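Local coordinates for protein membrane-bound lytic murein transglycosylase (PDB 2PNW) that probably cleaves the glycan strands of peptidoglycan by the non-hydrolytic reaction of MltA-type lytic transglycosylases, leaving anhydromuramoyl ends, at residues D158-E164 against L252-Y258; W116-R122 against L172-R178; S142-G146 against Y206-H212. All coordinates share one frame; numbering follows the deposited sequence.

In the fold
All three contacts fall within the MltA-specific insert domain, and each mixes buried with exposed residues. Contact 2 is a strand pair, held mainly by backbone hydrogen bonds, with a bulge at one end and aromatic and arginine side chains along its flanks. Contact 1 sets the short helix 159-163 against the loop leading into strand 259-263, and relies more on side chains: a salt bridge, an arginine reaching loop carbonyls, and aliphatic groups on aromatic faces. Contact 3, the smallest, brings the start of the central strand of a small three-stranded sheet to the end of strand 201-209, largely through aromatic rings and water. Contact 1 touches both others: Y258 meets Y121 and, through its backbone, A210. Contacts 2 and 3 do not touch.

Contact 1: residues D158-E164 against L252-Y258; sequences DRRAIDE and LWHNRSY
R159 reaches from the first turn of helix 159-163 into the loop 252-258, meeting several loop residues, N255 O more than once. Its CB lies 3.3 Å from N255 O. With CG turned opposite the backbone N (chi1 175°), the chain runs straight past W253 CD1 to CD, which rests 3.4 Å from L252 O. A bend at chi3 then brings NE to N255 O, a weak hydrogen bond of 3.0 Å in the guanidinium plane. NH2 ends 2.9 Å from S257 O and binds a water weakly, while Y258 CD1 stands over one face of the guanidinium, nearest NH1, with the two planes 40° apart. The helix so anchored, within the MltA insert domain, has D158 as its N-cap: OD1 accepts from A161 N, and OD2 forms a salt bridge with R256 NE, using its anti lone pair in a nearly straight bond (177°). R159 N itself donates to R256 O. On the outer side, R160 lies across the W253 indole, its CA 3.7 Å from the five-membered ring centroid; at the end of its extended chain NE donates to E164 OE2 in a salt bridge. At the indole's edge, W253 NE1 donates in the ring plane to D163 OD2 at 2.7 Å.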
loop_
_atom_site.group_PDB
_atom_site.type_symbol
_atom_site.label_atom_id
_atom_site.label_comp_id
_atom_site.label_asym_id
_atom_site.label_seq_id
_atom_site.Cartn_x
_atom_site.Cartn_y
_atom_site.Cartn_z
ATOM N N ASP A 158 -0.576 -6.733 21.461
ATOM C CA ASP A 158 -1.386 -6.046 20.445
ATOM C C ASP A 158 -1.310 -4.527 20.587
ATOM O O ASP A 158 -0.643 -4.038 21.472
ATOM C CB ASP A 158 -2.864 -6.539 20.455
ATOM C CG ASP A 158 -3.593 -6.216 21.748
ATOM O OD1 ASP A 158 -3.041 -5.539 22.645
ATOM O OD2 ASP A 158 -4.759 -6.645 21.859
ATOM N N ARG A 159 -1.984 -3.806 19.694
ATOM C CA ARG A 159 -1.948 -2.348 19.675
ATOM C C ARG A 159 -2.259 -1.769 21.065
ATOM O O ARG A 159 -1.545 -0.877 21.575
ATOM C CB ARG A 159 -2.956 -1.828 18.631
ATOM C CG ARG A 159 -3.095 -0.283 18.589
ATOM C CD ARG A 159 -4.055 0.163 17.509
ATOM N NE ARG A 159 -3.564 -0.154 16.170
ATOM C CZ ARG A 159 -2.595 0.536 15.553
ATOM N NH1 ARG A 159 -2.038 1.588 16.164
ATOM N NH2 ARG A 159 -2.211 0.175 14.331
ATOM N N ARG A 160 -3.295 -2.311 21.718
ATOM C CA ARG A 160 -3.648 -1.772 23.052
ATOM C C ARG A 160 -2.482 -1.880 24.032
ATOM O O ARG A 160 -2.145 -0.902 24.739
ATOM C CB ARG A 160 -4.872 -2.494 23.636
ATOM C CG ARG A 160 -5.193 -2.026 25.064
ATOM C CD ARG A 160 -6.526 -2.607 25.526
ATOM N NE ARG A 160 -6.803 -2.161 26.897
ATOM C CZ ARG A 160 -8.007 -2.186 27.472
ATOM N NH1 ARG A 160 -9.064 -2.644 26.801
ATOM N NH2 ARG A 160 -8.147 -1.765 28.730
ATOM N N ALA A 161 -1.873 -3.069 24.101
ATOM C CA ALA A 161 -0.799 -3.305 25.066
ATOM C C ALA A 161 0.399 -2.378 24.777
ATOM O O ALA A 161 1.060 -1.871 25.685
ATOM C CB ALA A 161 -0.376 -4.757 25.043
ATOM N N ILE A 162 0.650 -2.147 23.499
ATOM C CA ILE A 162 1.761 -1.252 23.093
ATOM C C ILE A 162 1.425 0.211 23.446
ATOM O O ILE A 162 2.234 0.909 24.094
ATOM C CB ILE A 162 2.123 -1.451 21.617
ATOM C CG1 ILE A 162 2.561 -2.931 21.398
ATOM C CG2 ILE A 162 3.228 -0.448 21.182
ATOM C CD1 ILE A 162 2.411 -3.355 19.907
ATOM N N ASP A 163 0.217 0.647 23.099
ATOM C CA ASP A 163 -0.264 1.986 23.469
ATOM C C ASP A 163 -0.262 2.208 24.986
ATOM O O ASP A 163 -0.060 3.340 25.437
ATOM C CB ASP A 163 -1.679 2.260 22.938
ATOM C CG ASP A 163 -1.711 2.542 21.448
ATOM O OD1 ASP A 163 -0.627 2.681 20.821
ATOM O OD2 ASP A 163 -2.829 2.696 20.889
ATOM N N GLU A 164 -0.478 1.146 25.762
ATOM C CA GLU A 164 -0.494 1.232 27.239
ATOM C C GLU A 164 0.911 1.157 27.854
ATOM O O GLU A 164 1.076 1.258 29.087
ATOM C CB GLU A 164 -1.393 0.142 27.840
ATOM C CG GLU A 164 -2.882 0.322 27.557
ATOM C CD GLU A 164 -3.716 -0.857 28.094
ATOM O OE1 GLU A 164 -3.199 -2.005 28.218
ATOM O OE2 GLU A 164 -4.903 -0.632 28.348
ATOM N N LEU A 252 -9.879 2.506 18.147
ATOM C CA LEU A 252 -8.556 2.227 17.532
ATOM C C LEU A 252 -8.066 0.840 17.927
ATOM O O LEU A 252 -7.476 0.124 17.116
ATOM C CB LEU A 252 -7.527 3.262 17.984
ATOM C CG LEU A 252 -7.889 4.704 17.583
ATOM C CD1 LEU A 252 -6.653 5.617 17.777
ATOM C CD2 LEU A 252 -8.451 4.779 16.132
ATOM N N TRP A 253 -8.315 0.456 19.173
ATOM C CA TRP A 253 -7.774 -0.815 19.695
ATOM C C TRP A 253 -8.486 -2.069 19.159
ATOM O O TRP A 253 -7.989 -3.202 19.320
ATOM C CB TRP A 253 -7.768 -0.777 21.232
ATOM C CG TRP A 253 -6.770 0.199 21.824
ATOM C CD1 TRP A 253 -5.680 0.749 21.203
ATOM C CD2 TRP A 253 -6.752 0.696 23.166
ATOM N NE1 TRP A 253 -5.010 1.579 22.058
ATOM C CE2 TRP A 253 -5.632 1.546 23.282
ATOM C CE3 TRP A 253 -7.578 0.502 24.297
ATOM C CZ2 TRP A 253 -5.311 2.207 24.476
ATOM C CZ3 TRP A 253 -7.255 1.151 25.481
ATOM C CH2 TRP A 253 -6.129 1.997 25.566
ATOM N N HIS A 254 -9.635 -1.863 18.497
ATOM C CA HIS A 254 -10.304 -2.909 17.697
ATOM C C HIS A 254 -9.349 -3.398 16.617
ATOM O O HIS A 254 -9.392 -4.554 16.216
ATOM C CB HIS A 254 -11.562 -2.333 17.039
ATOM C CG HIS A 254 -12.226 -3.255 16.064
ATOM N ND1 HIS A 254 -12.849 -4.420 16.454
ATOM C CD2 HIS A 254 -12.444 -3.135 14.734
ATOM C CE1 HIS A 254 -13.393 -5.001 15.396
ATOM N NE2 HIS A 254 -13.151 -4.242 14.334
ATOM N N ASN A 255 -8.503 -2.497 16.125
ATOM C CA ASN A 255 -7.419 -2.904 15.205
ATOM C C ASN A 255 -6.215 -3.365 16.016
ATOM O O ASN A 255 -5.395 -2.562 16.474
ATOM C CB ASN A 255 -7.012 -1.757 14.260
ATOM C CG ASN A 255 -5.846 -2.167 13.355
ATOM O OD1 ASN A 255 -5.755 -3.334 12.969
ATOM N ND2 ASN A 255 -4.950 -1.233 13.055
ATOM N N ARG A 256 -6.122 -4.668 16.239
ATOM C CA ARG A 256 -5.069 -5.214 17.094
ATOM C C ARG A 256 -3.688 -5.165 16.422
ATOM O O ARG A 256 -2.669 -5.211 17.116
ATOM C CB ARG A 256 -5.385 -6.680 17.426
ATOM C CG ARG A 256 -6.568 -6.792 18.376
ATOM C CD ARG A 256 -6.785 -8.271 18.722
ATOM N NE ARG A 256 -5.808 -8.765 19.664
ATOM C CZ ARG A 256 -5.338 -10.025 19.699
ATOM N NH1 ARG A 256 -5.676 -10.927 18.788
ATOM N NH2 ARG A 256 -4.472 -10.338 20.643
ATOM N N SER A 257 -3.674 -5.110 15.097
ATOM C CA SER A 257 -2.411 -4.987 14.345
ATOM C C SER A 257 -1.701 -3.703 14.747
ATOM O O SER A 257 -2.355 -2.688 15.007
ATOM C CB SER A 257 -2.705 -4.917 12.843
ATOM O OG SER A 257 -1.522 -4.539 12.134
ATOM N N TYR A 258 -0.361 -3.736 14.793
ATOM C CA TYR A 258 0.423 -2.532 15.111
ATOM C C TYR A 258 1.638 -2.555 14.200
ATOM O O TYR A 258 2.294 -3.602 14.070
ATOM C CB TYR A 258 0.883 -2.576 16.572
ATOM C CG TYR A 258 1.499 -1.278 17.104
ATOM C CD1 TYR A 258 0.716 -0.345 17.784
ATOM C CD2 TYR A 258 2.855 -0.990 16.924
ATOM C CE1 TYR A 258 1.276 0.876 18.277
ATOM C CE2 TYR A 258 3.421 0.210 17.412
ATOM C CZ TYR A 258 2.624 1.121 18.106
ATOM O OH TYR A 258 3.173 2.298 18.603
HETATM O O HOH W 1 -5.410 -8.910 22.824
HETATM O O HOH W 2 -2.210 -1.714 11.856
HETATM O O HOH W 3 -5.538 -3.817 20.493
HETATM O O HOH W 4 2.091 3.125 20.795
#

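Contact 2: residues W116-R122 against L172-R178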
loop_
_atom_site.group_PDB
_atom_site.type_symbol
_atom_site.label_atom_id
_atom_site.label_comp_id
_atom_site.label_asym_id
_atom_site.label_seq_id
_atom_site.Cartn_x
_atom_site.Cartn_y
_atom_site.Cartn_z
ATOM N N TRP A 116 3.844 15.980 23.091
ATOM C CA TRP A 116 4.466 14.986 22.187
ATOM C C TRP A 116 4.558 13.709 22.970
ATOM O O TRP A 116 5.557 13.440 23.598
ATOM C CB TRP A 116 5.861 15.482 21.754
ATOM C CG TRP A 116 5.763 16.860 21.146
ATOM C CD1 TRP A 116 6.068 18.054 21.753
ATOM C CD2 TRP A 116 5.321 17.182 19.825
ATOM N NE1 TRP A 116 5.839 19.101 20.882
ATOM C CE2 TRP A 116 5.381 18.598 19.695
ATOM C CE3 TRP A 116 4.895 16.418 18.724
ATOM C CZ2 TRP A 116 5.023 19.258 18.520
ATOM C CZ3 TRP A 116 4.526 17.081 17.550
ATOM C CH2 TRP A 116 4.584 18.497 17.462
ATOM N N ARG A 117 3.491 12.913 22.931
ATOM C CA ARG A 117 3.348 11.831 23.899
ATOM C C ARG A 117 3.166 10.468 23.254
ATOM O O ARG A 117 3.117 9.465 23.963
ATOM C CB ARG A 117 2.142 12.128 24.842
ATOM C CG ARG A 117 0.830 12.295 24.088
ATOM C CD ARG A 117 -0.336 12.745 24.980
ATOM N NE ARG A 117 -0.660 11.793 26.028
ATOM C CZ ARG A 117 -1.793 11.817 26.742
ATOM N NH1 ARG A 117 -1.991 10.916 27.695
ATOM N NH2 ARG A 117 -2.731 12.739 26.511
ATOM N N TYR A 118 3.004 10.422 21.937
ATOM C CA TYR A 118 2.679 9.157 21.281
ATOM C C TYR A 118 3.867 8.644 20.491
ATOM O O TYR A 118 4.146 9.160 19.413
ATOM C CB TYR A 118 1.466 9.323 20.357
ATOM C CG TYR A 118 0.250 9.854 21.093
ATOM C CD1 TYR A 118 -0.354 9.088 22.102
ATOM C CD2 TYR A 118 -0.287 11.116 20.795
ATOM C CE1 TYR A 118 -1.482 9.566 22.805
ATOM C CE2 TYR A 118 -1.425 11.617 21.504
ATOM C CZ TYR A 118 -2.004 10.810 22.493
ATOM O OH TYR A 118 -3.115 11.255 23.195
ATOM N N PRO A 119 4.566 7.645 21.043
ATOM C CA PRO A 119 5.797 7.185 20.387
ATOM C C PRO A 119 5.540 6.527 19.029
ATOM O O PRO A 119 4.456 5.953 18.783
ATOM C CB PRO A 119 6.365 6.178 21.381
ATOM C CG PRO A 119 5.136 5.666 22.160
ATOM C CD PRO A 119 4.288 6.924 22.303
ATOM N N ILE A 120 6.555 6.604 18.171
ATOM C CA ILE A 120 6.603 5.870 16.920
ATOM C C ILE A 120 7.780 4.916 17.082
ATOM O O ILE A 120 8.875 5.358 17.412
ATOM C CB ILE A 120 6.868 6.823 15.739
ATOM C CG1 ILE A 120 5.772 7.904 15.694
ATOM C CG2 ILE A 120 6.892 6.031 14.440
ATOM C CD1 ILE A 120 6.033 9.032 14.658
ATOM N N TYR A 121 7.553 3.608 16.903
ATOM C CA TYR A 121 8.558 2.609 17.276
ATOM C C TYR A 121 9.242 1.946 16.087
ATOM O O TYR A 121 8.583 1.638 15.085
ATOM C CB TYR A 121 7.891 1.494 18.079
ATOM C CG TYR A 121 7.502 1.872 19.498
ATOM C CD1 TYR A 121 8.477 2.170 20.463
ATOM C CD2 TYR A 121 6.149 1.912 19.874
ATOM C CE1 TYR A 121 8.106 2.502 21.795
ATOM C CE2 TYR A 121 5.763 2.246 21.197
ATOM C CZ TYR A 121 6.742 2.523 22.144
ATOM O OH TYR A 121 6.350 2.836 23.440
ATOM N N ARG A 122 10.547 1.689 16.229
ATOM C CA ARG A 122 11.272 0.797 15.313
ATOM C C ARG A 122 10.941 -0.633 15.698
ATOM O O ARG A 122 10.355 -0.879 16.759
ATOM C CB ARG A 122 12.802 0.903 15.504
ATOM C CG ARG A 122 13.458 2.215 15.239
ATOM C CD ARG A 122 14.998 2.009 15.377
ATOM N NE ARG A 122 15.505 2.098 16.745
ATOM C CZ ARG A 122 15.954 1.075 17.467
ATOM N NH1 ARG A 122 15.990 -0.156 16.951
ATOM N NH2 ARG A 122 16.417 1.280 18.698
ATOM N N LEU A 172 13.519 2.449 21.738
ATOM C CA LEU A 172 12.942 2.032 20.460
ATOM C C LEU A 172 12.202 3.109 19.676
ATOM O O LEU A 172 11.744 2.855 18.561
ATOM C CB LEU A 172 12.014 0.822 20.680
ATOM C CG LEU A 172 12.707 -0.482 21.099
ATOM C CD1 LEU A 172 11.657 -1.511 21.570
ATOM C CD2 LEU A 172 13.536 -1.022 19.904
ATOM N N GLU A 173 12.096 4.320 20.227
ATOM C CA GLU A 173 11.309 5.368 19.593
ATOM C C GLU A 173 12.122 6.048 18.492
ATOM O O GLU A 173 13.313 6.352 18.696
ATOM C CB GLU A 173 10.857 6.425 20.637
ATOM C CG GLU A 173 10.081 5.835 21.851
ATOM C CD GLU A 173 10.946 5.333 22.996
ATOM O OE1 GLU A 173 12.210 5.472 22.947
ATOM O OE2 GLU A 173 10.359 4.758 23.955
ATOM N N ILE A 174 11.481 6.258 17.349
ATOM C CA ILE A 174 11.998 7.092 16.250
ATOM C C ILE A 174 11.714 8.572 16.552
ATOM O O ILE A 174 12.568 9.430 16.336
ATOM C CB ILE A 174 11.326 6.680 14.917
ATOM C CG1 ILE A 174 11.682 5.220 14.565
ATOM C CG2 ILE A 174 11.702 7.644 13.737
ATOM C CD1 ILE A 174 10.831 4.611 13.455
ATOM N N ALA A 175 10.513 8.847 17.066
ATOM C CA ALA A 175 10.036 10.194 17.403
ATOM C C ALA A 175 8.715 10.057 18.168
ATOM O O ALA A 175 8.219 8.939 18.333
ATOM C CB ALA A 175 9.829 11.058 16.128
ATOM N N TRP A 176 8.149 11.195 18.598
ATOM C CA TRP A 176 6.881 11.239 19.326
ATOM C C TRP A 176 5.913 12.154 18.617
ATOM O O TRP A 176 6.249 13.296 18.319
ATOM C CB TRP A 176 7.091 11.771 20.753
ATOM C CG TRP A 176 7.560 10.750 21.719
ATOM C CD1 TRP A 176 6.773 9.980 22.557
ATOM C CD2 TRP A 176 8.905 10.372 21.976
ATOM N NE1 TRP A 176 7.559 9.151 23.310
ATOM C CE2 TRP A 176 8.873 9.377 22.975
ATOM C CE3 TRP A 176 10.135 10.784 21.465
ATOM C CZ2 TRP A 176 10.019 8.797 23.478
ATOM C CZ3 TRP A 176 11.274 10.191 21.939
ATOM C CH2 TRP A 176 11.215 9.199 22.931
ATOM N N ALA A 177 4.713 11.653 18.344
ATOM C CA ALA A 177 3.651 12.433 17.692
ATOM C C ALA A 177 2.777 13.094 18.775
ATOM O O ALA A 177 2.849 12.728 19.947
ATOM C CB ALA A 177 2.804 11.513 16.811
ATOM N N ARG A 178 1.959 14.060 18.377
ATOM C CA ARG A 178 1.044 14.731 19.318
ATOM C C ARG A 178 -0.403 14.374 19.057
ATOM O O ARG A 178 -1.278 14.768 19.843
ATOM C CB ARG A 178 1.203 16.266 19.266
ATOM C CG ARG A 178 0.929 16.875 17.907
ATOM C CD ARG A 178 1.098 18.419 17.934
ATOM N NE ARG A 178 0.212 18.993 18.941
ATOM C CZ ARG A 178 0.364 20.189 19.507
ATOM N NH1 ARG A 178 1.382 20.977 19.166
ATOM N NH2 ARG A 178 -0.519 20.593 20.425
HETATM O O HOH W 5 7.852 4.589 24.670
HETATM O O HOH W 6 15.515 4.781 17.815
#
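Two successive amides, R117 N and Y118 N, converge on the single carbonyl A177 O, a classic beta bulge at the start of strand 118-121. The second bond is the sounder (3.0 Å from Y118 N to A177 O); the first is weak and bent to 130°. Beyond the bulge the strands pair antiparallel, though segment 172-178 turns a corner at I174. A177 N returns a bond to Y118 O; at the corner I174 N donates to I120 O at 2.8 Å, and on its far side R122 N reaches L172 O. P119, which has no amide hydrogen to offer, sits opposite W176 in a non-hydrogen-bonded pair, its CA over one face of the indole and its CB 3.7 Å from W176 NE1. On that same face of the pair, Y121 and E173 run side by side, and a water joins Y121 OH to E173 OE2. Next to the bulge R178 stretches over the W116 ring: CG is set between backbone N and carbonyl carbon (chi1 60°), and CD stands 4.0 Å from the centroid of the W116 six-membered ring in a CH-pi contact. At the far end R122 CG packs on I174 CG1. On the other face I120 meets L106 and V108 of strand 96-109 and L183 of helix 180-189; backbone bonds continue from W176 to S109 and from Y121 to F261 of strand 259-263.

Contact 3: residues S142-G146 against Y206-H212; sequences SYAFG and YAAKAGH
Y143 OH and H212 ND1 form the one direct hydrogen bond between the segments, 2.8 Å long. The bond lies near the plane of both rings, yet the rings themselves are steeply inclined, their planes 76° apart. The histidine is held from its other nitrogen as well, since NE2 makes weak bonds to the carbonyls of F156 and P157.

Water supplies the backbone links. One molecule accepts from A144 N and donates to G211 O, both at 2.8 Å; another donates to F145 O and to A210 O. These bridges join residues 142-146, leading into strand 145-149 of a small three-stranded antiparallel sheet, to the chain leaving strand 201-209, which carries its own classic beta bulge where A207 and A208 both face F260.

Ring packing makes up the rest. The Y143 ring lies over the peptide that follows G211, whose carbonyl oxygen stands 3.6 Å above the ring centre. G211 has phi at 123°, a backbone conformation suited to glycine, and its lack of a side chain lets the ring come this close. F145, with CG opposite its own carbonyl carbon (chi1 -58°), presses its ring on the end of the strand: CG is 3.3 Å from K209 O, CE1 is 3.7 Å from A208 CB, and CE2 touches both Y206 OH and the CG of K209. L127 and D129 of the adjoining strand 127-129 also touch F145.

The buried K209 N faces the F145 ring and has no hydrogen-bonding partner in the model, so an aromatic face is what this amide meets. The two backbones are thus linked through a pair of waters, while the direct holds are the packing of the F145 ring and the Y143-H212 bond.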
loop_
_atom_site.group_PDB
_atom_site.type_symbol
_atom_site.label_atom_id
_atom_site.label_comp_id
_atom_site.label_asym_id
_atom_site.label_seq_id
_atom_site.Cartn_x
_atom_site.Cartn_y
_atom_site.Cartn_z
ATOM N N SER A 142 -1.286 -18.455 10.128
ATOM C CA SER A 142 -1.388 -17.200 9.406
ATOM C C SER A 142 -0.494 -16.097 9.993
ATOM O O SER A 142 -0.339 -15.088 9.354
ATOM C CB SER A 142 -2.847 -16.710 9.288
ATOM O OG SER A 142 -3.376 -16.393 10.577
ATOM N N TYR A 143 0.081 -16.276 11.186
ATOM C CA TYR A 143 0.925 -15.234 11.788
ATOM C C TYR A 143 2.336 -15.256 11.166
ATOM O O TYR A 143 2.981 -16.311 11.126
ATOM C CB TYR A 143 1.050 -15.448 13.304
ATOM C CG TYR A 143 -0.012 -14.693 14.078
ATOM C CD1 TYR A 143 -1.364 -14.936 13.840
ATOM C CD2 TYR A 143 0.337 -13.717 15.024
ATOM C CE1 TYR A 143 -2.368 -14.220 14.535
ATOM C CE2 TYR A 143 -0.673 -12.999 15.739
ATOM C CZ TYR A 143 -2.015 -13.280 15.486
ATOM O OH TYR A 143 -3.020 -12.598 16.173
ATOM N N ALA A 144 2.782 -14.100 10.698
ATOM C CA ALA A 144 4.129 -13.942 10.115
ATOM C C ALA A 144 5.171 -13.458 11.127
ATOM O O ALA A 144 6.387 -13.500 10.860
ATOM C CB ALA A 144 4.028 -12.975 8.913
ATOM N N PHE A 145 4.711 -13.019 12.316
ATOM C CA PHE A 145 5.608 -12.508 13.355
ATOM C C PHE A 145 5.226 -13.035 14.721
ATOM O O PHE A 145 4.057 -13.355 14.979
ATOM C CB PHE A 145 5.606 -10.973 13.418
ATOM C CG PHE A 145 5.992 -10.312 12.132
ATOM C CD1 PHE A 145 7.326 -10.018 11.865
ATOM C CD2 PHE A 145 5.025 -10.006 11.183
ATOM C CE1 PHE A 145 7.689 -9.388 10.653
ATOM C CE2 PHE A 145 5.377 -9.397 9.966
ATOM C CZ PHE A 145 6.715 -9.082 9.718
ATOM N N GLY A 146 6.209 -13.147 15.592
ATOM C CA GLY A 146 5.956 -13.577 16.965
ATOM C C GLY A 146 6.979 -12.971 17.895
ATOM O O GLY A 146 7.902 -12.281 17.453
ATOM N N TYR A 206 6.937 1.053 6.528
ATOM C CA TYR A 206 6.678 -0.233 7.176
ATOM C C TYR A 206 7.976 -1.071 7.265
ATOM O O TYR A 206 8.682 -1.238 6.248
ATOM C CB TYR A 206 5.624 -0.981 6.349
ATOM C CG TYR A 206 5.419 -2.416 6.761
ATOM C CD1 TYR A 206 4.428 -2.768 7.675
ATOM C CD2 TYR A 206 6.238 -3.431 6.249
ATOM C CE1 TYR A 206 4.256 -4.116 8.076
ATOM C CE2 TYR A 206 6.066 -4.783 6.635
ATOM C CZ TYR A 206 5.072 -5.108 7.544
ATOM O OH TYR A 206 4.900 -6.425 7.927
ATOM N N ALA A 207 8.262 -1.599 8.452
ATOM C CA ALA A 207 9.327 -2.593 8.637
ATOM C C ALA A 207 8.814 -3.958 9.049
ATOM O O ALA A 207 9.359 -4.978 8.610
ATOM C CB ALA A 207 10.335 -2.096 9.690
ATOM N N ALA A 208 7.825 -3.978 9.955
ATOM C CA ALA A 208 7.277 -5.221 10.492
ATOM C C ALA A 208 5.977 -4.874 11.197
ATOM O O ALA A 208 5.576 -3.712 11.198
ATOM C CB ALA A 208 8.271 -5.866 11.495
ATOM N N LYS A 209 5.324 -5.884 11.780
ATOM C CA LYS A 209 4.090 -5.653 12.514
ATOM C C LYS A 209 3.956 -6.682 13.623
ATOM O O LYS A 209 4.549 -7.747 13.564
ATOM C CB LYS A 209 2.878 -5.673 11.571
ATOM C CG LYS A 209 2.685 -7.016 10.814
ATOM C CD LYS A 209 1.564 -6.922 9.757
ATOM C CE LYS A 209 1.491 -8.248 9.005
ATOM N NZ LYS A 209 0.260 -8.291 8.152
ATOM N N ALA A 210 3.143 -6.364 14.622
ATOM C CA ALA A 210 2.918 -7.259 15.756
ATOM C C ALA A 210 2.485 -8.683 15.333
ATOM O O ALA A 210 2.804 -9.647 16.021
ATOM C CB ALA A 210 1.887 -6.618 16.721
ATOM N N GLY A 211 1.737 -8.796 14.242
ATOM C CA GLY A 211 1.345 -10.109 13.663
ATOM C C GLY A 211 -0.164 -10.277 13.534
ATOM O O GLY A 211 -0.670 -11.033 12.663
ATOM N N HIS A 212 -0.891 -9.561 14.398
ATOM C CA HIS A 212 -2.365 -9.664 14.445
ATOM C C HIS A 212 -3.000 -9.163 13.175
ATOM O O HIS A 212 -2.446 -8.309 12.472
ATOM C CB HIS A 212 -2.910 -8.897 15.659
ATOM C CG HIS A 212 -2.099 -9.132 16.884
ATOM N ND1 HIS A 212 -2.035 -10.362 17.494
ATOM C CD2 HIS A 212 -1.269 -8.319 17.581
ATOM C CE1 HIS A 212 -1.213 -10.298 18.527
ATOM N NE2 HIS A 212 -0.735 -9.065 18.602
HETATM O O HOH W 7 1.177 -11.767 10.709
HETATM O O HOH W 8 2.638 -12.079 17.066
#